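Local structure of HmuY protein (Prevotella intermedia, 6R2H) at residues Ile21-Gly26 with Phe185-Ile190. The protein probably binds heme as a hemophore-like protein of the HmuY family. Numbering follows the deposited sequence.
Sequences IDLETG and FDYKFI
In the all-beta HmuY fold, the turn joining strands 17-21 and 28-32 of the smaller antiparallel sheet packs against the C-terminal strand, 181-190, of the larger sheet, with Leu-23 set among Phe-185, Tyr-187 and Phe-189. These aromatic side chains, every second residue of the strand, all project toward the turn. Methyl CD2 of Leu-23 does double duty: it lies nearly straight above one face of the Tyr-187 ring, a CH-pi contact 4.0 Å from the centroid, and it meets the edge of the Phe-185 ring at CE1, 3.9 Å away. Ile-21 meets the same outer end of that ring tip to tip, on the other flank of CZ, its CD1 4.0 Å from Phe-185 CE2. Farther along, Phe-189 has CG anti to its backbone N (chi1 -171°), unlike the other two aromatics, which turns one ring face against Leu-23 C and Glu-24. Leu-23 CB lies 3.8 Å from Phe-189 CD1, and Glu-24 CB stands 3.7 Å from Phe-189 CE2. The aliphatic part of Glu-24 thus covers the ring while its carboxylate makes a weak, long ion pair with Lys-191. Within the turn, Asp-22 OD1 accepts from Glu-24 N at 3.0 Å, an Asx turn, and Asp-22 O takes the N-H of Gly-26. Asp-70 binds Leu-23 N from outside, while Ala-166 and Ile-168 of the adjoining strand 165-174 touch Leu-23 and Tyr-187 respectively. A single hydrogen bond links the two segments: Tyr-187 OH donates to Leu-23 O over 3.2 Å, at a C=O...donor angle of 136° and tilted 22° from the carbonyl plane, with Gly-26 CA beside the same Tyr-187 OH.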
loop_
_atom_site.group_PDB
_atom_site.type_symbol
_atom_site.label_atom_id
_atom_site.label_comp_id
_atom_site.label_asym_id
_atom_site.label_seq_id
_atom_site.Cartn_x
_atom_site.Cartn_y
_atom_site.Cartn_z
ATOM N N ILE A 21 -0.074 -9.172 -2.622
ATOM C CA ILE A 21 -0.764 -9.611 -3.829
ATOM C C ILE A 21 0.222 -10.090 -4.883
ATOM O O ILE A 21 1.126 -9.359 -5.267
ATOM C CB ILE A 21 -1.685 -8.517 -4.383
ATOM C CG1 ILE A 21 -2.609 -8.002 -3.278
ATOM C CG2 ILE A 21 -2.465 -9.046 -5.581
ATOM C CD1 ILE A 21 -3.269 -6.687 -3.569
ATOM N N ASP A 22 0.008 -11.322 -5.350
ATOM C CA ASP A 22 0.681 -11.844 -6.529
ATOM C C ASP A 22 -0.140 -11.448 -7.750
ATOM O O ASP A 22 -1.224 -11.982 -7.966
ATOM C CB ASP A 22 0.806 -13.366 -6.462
ATOM C CG ASP A 22 1.519 -13.973 -7.653
ATOM O OD1 ASP A 22 1.725 -13.263 -8.660
ATOM O OD2 ASP A 22 1.905 -15.156 -7.542
ATOM N N LEU A 23 0.377 -10.516 -8.553
ATOM C CA LEU A 23 -0.441 -9.947 -9.616
ATOM C C LEU A 23 -0.669 -10.978 -10.722
ATOM O O LEU A 23 -1.705 -10.959 -11.383
ATOM C CB LEU A 23 0.186 -8.646 -10.126
ATOM C CG LEU A 23 -0.089 -7.410 -9.258
ATOM C CD1 LEU A 23 0.589 -6.183 -9.826
ATOM C CD2 LEU A 23 -1.584 -7.136 -9.067
ATOM N N GLU A 24 0.293 -11.901 -10.871
ATOM C CA GLU A 24 0.264 -12.914 -11.915
ATOM C C GLU A 24 -0.903 -13.879 -11.696
ATOM O O GLU A 24 -1.592 -14.226 -12.643
ATOM C CB GLU A 24 1.616 -13.628 -11.978
ATOM C CG GLU A 24 1.771 -14.569 -13.159
ATOM C CD GLU A 24 3.158 -15.191 -13.248
ATOM O OE1 GLU A 24 3.856 -15.241 -12.209
ATOM O OE2 GLU A 24 3.548 -15.612 -14.355
ATOM N N THR A 25 -1.143 -14.278 -10.442
ATOM C CA THR A 25 -2.106 -15.315 -10.110
ATOM C C THR A 25 -3.393 -14.713 -9.548
ATOM O O THR A 25 -4.423 -15.389 -9.502
ATOM C CB THR A 25 -1.516 -16.308 -9.102
ATOM O OG1 THR A 25 -1.361 -15.675 -7.828
ATOM C CG2 THR A 25 -0.207 -16.906 -9.572
ATOM N N GLY A 26 -3.320 -13.451 -9.103
ATOM C CA GLY A 26 -4.475 -12.776 -8.537
ATOM C C GLY A 26 -4.744 -13.180 -7.089
ATOM O O GLY A 26 -5.727 -12.725 -6.499
ATOM N N PHE A 185 -9.164 -2.963 -7.326
ATOM C CA PHE A 185 -8.635 -2.401 -8.563
ATOM C C PHE A 185 -8.775 -3.372 -9.729
ATOM O O PHE A 185 -8.964 -4.571 -9.538
ATOM C CB PHE A 185 -7.160 -2.011 -8.423
ATOM C CG PHE A 185 -6.233 -3.101 -7.937
ATOM C CD1 PHE A 185 -5.644 -3.991 -8.833
ATOM C CD2 PHE A 185 -5.931 -3.224 -6.587
ATOM C CE1 PHE A 185 -4.775 -4.983 -8.397
ATOM C CE2 PHE A 185 -5.063 -4.214 -6.151
ATOM C CZ PHE A 185 -4.483 -5.087 -7.056
ATOM N N ASP A 186 -8.672 -2.824 -10.942
ATOM C CA ASP A 186 -8.519 -3.608 -12.156
ATOM C C ASP A 186 -7.096 -3.427 -12.650
ATOM O O ASP A 186 -6.475 -2.401 -12.357
ATOM C CB ASP A 186 -9.479 -3.157 -13.256
ATOM C CG ASP A 186 -10.937 -3.211 -12.840
ATOM O OD1 ASP A 186 -11.300 -4.151 -12.107
ATOM O OD2 ASP A 186 -11.688 -2.302 -13.232
ATOM N N TYR A 187 -6.602 -4.422 -13.399
ATOM C CA TYR A 187 -5.211 -4.392 -13.810
ATOM C C TYR A 187 -4.928 -5.298 -15.004
ATOM O O TYR A 187 -5.641 -6.260 -15.266
ATOM C CB TYR A 187 -4.311 -4.829 -12.657
ATOM C CG TYR A 187 -4.433 -6.268 -12.219
ATOM C CD1 TYR A 187 -5.447 -6.658 -11.360
ATOM C CD2 TYR A 187 -3.502 -7.226 -12.610
ATOM C CE1 TYR A 187 -5.542 -7.963 -10.912
ATOM C CE2 TYR A 187 -3.584 -8.538 -12.171
ATOM C CZ TYR A 187 -4.612 -8.906 -11.317
ATOM O OH TYR A 187 -4.726 -10.193 -10.868
ATOM N N LYS A 188 -3.836 -4.980 -15.694
ATOM C CA LYS A 188 -3.313 -5.845 -16.725
ATOM C C LYS A 188 -1.918 -6.242 -16.280
ATOM O O LYS A 188 -1.147 -5.395 -15.840
ATOM C CB LYS A 188 -3.243 -5.113 -18.068
ATOM C CG LYS A 188 -4.579 -4.675 -18.654
ATOM C CD LYS A 188 -4.427 -4.073 -20.047
ATOM C CE LYS A 188 -5.717 -3.521 -20.611
ATOM N NZ LYS A 188 -5.500 -2.827 -21.900
ATOM N N PHE A 189 -1.617 -7.538 -16.409
ATOM C CA PHE A 189 -0.304 -8.054 -16.072
ATOM C C PHE A 189 0.495 -8.290 -17.352
ATOM O O PHE A 189 -0.034 -8.825 -18.324
ATOM C CB PHE A 189 -0.426 -9.300 -15.197
ATOM C CG PHE A 189 0.889 -9.774 -14.634
ATOM C CD1 PHE A 189 1.515 -9.060 -13.627
ATOM C CD2 PHE A 189 1.507 -10.918 -15.120
ATOM C CE1 PHE A 189 2.728 -9.491 -13.114
ATOM C CE2 PHE A 189 2.729 -11.333 -14.622
ATOM C CZ PHE A 189 3.321 -10.636 -13.597
ATOM N N ILE A 190 1.768 -7.868 -17.338
ATOM C CA ILE A 190 2.637 -7.943 -18.499
ATOM C C ILE A 190 3.844 -8.798 -18.138
ATOM O O ILE A 190 4.802 -8.310 -17.530
ATOM C CB ILE A 190 3.044 -6.534 -18.966
ATOM C CG1 ILE A 190 1.810 -5.639 -19.143
ATOM C CG2 ILE A 190 3.916 -6.603 -20.224
ATOM C CD1 ILE A 190 2.103 -4.246 -19.645
#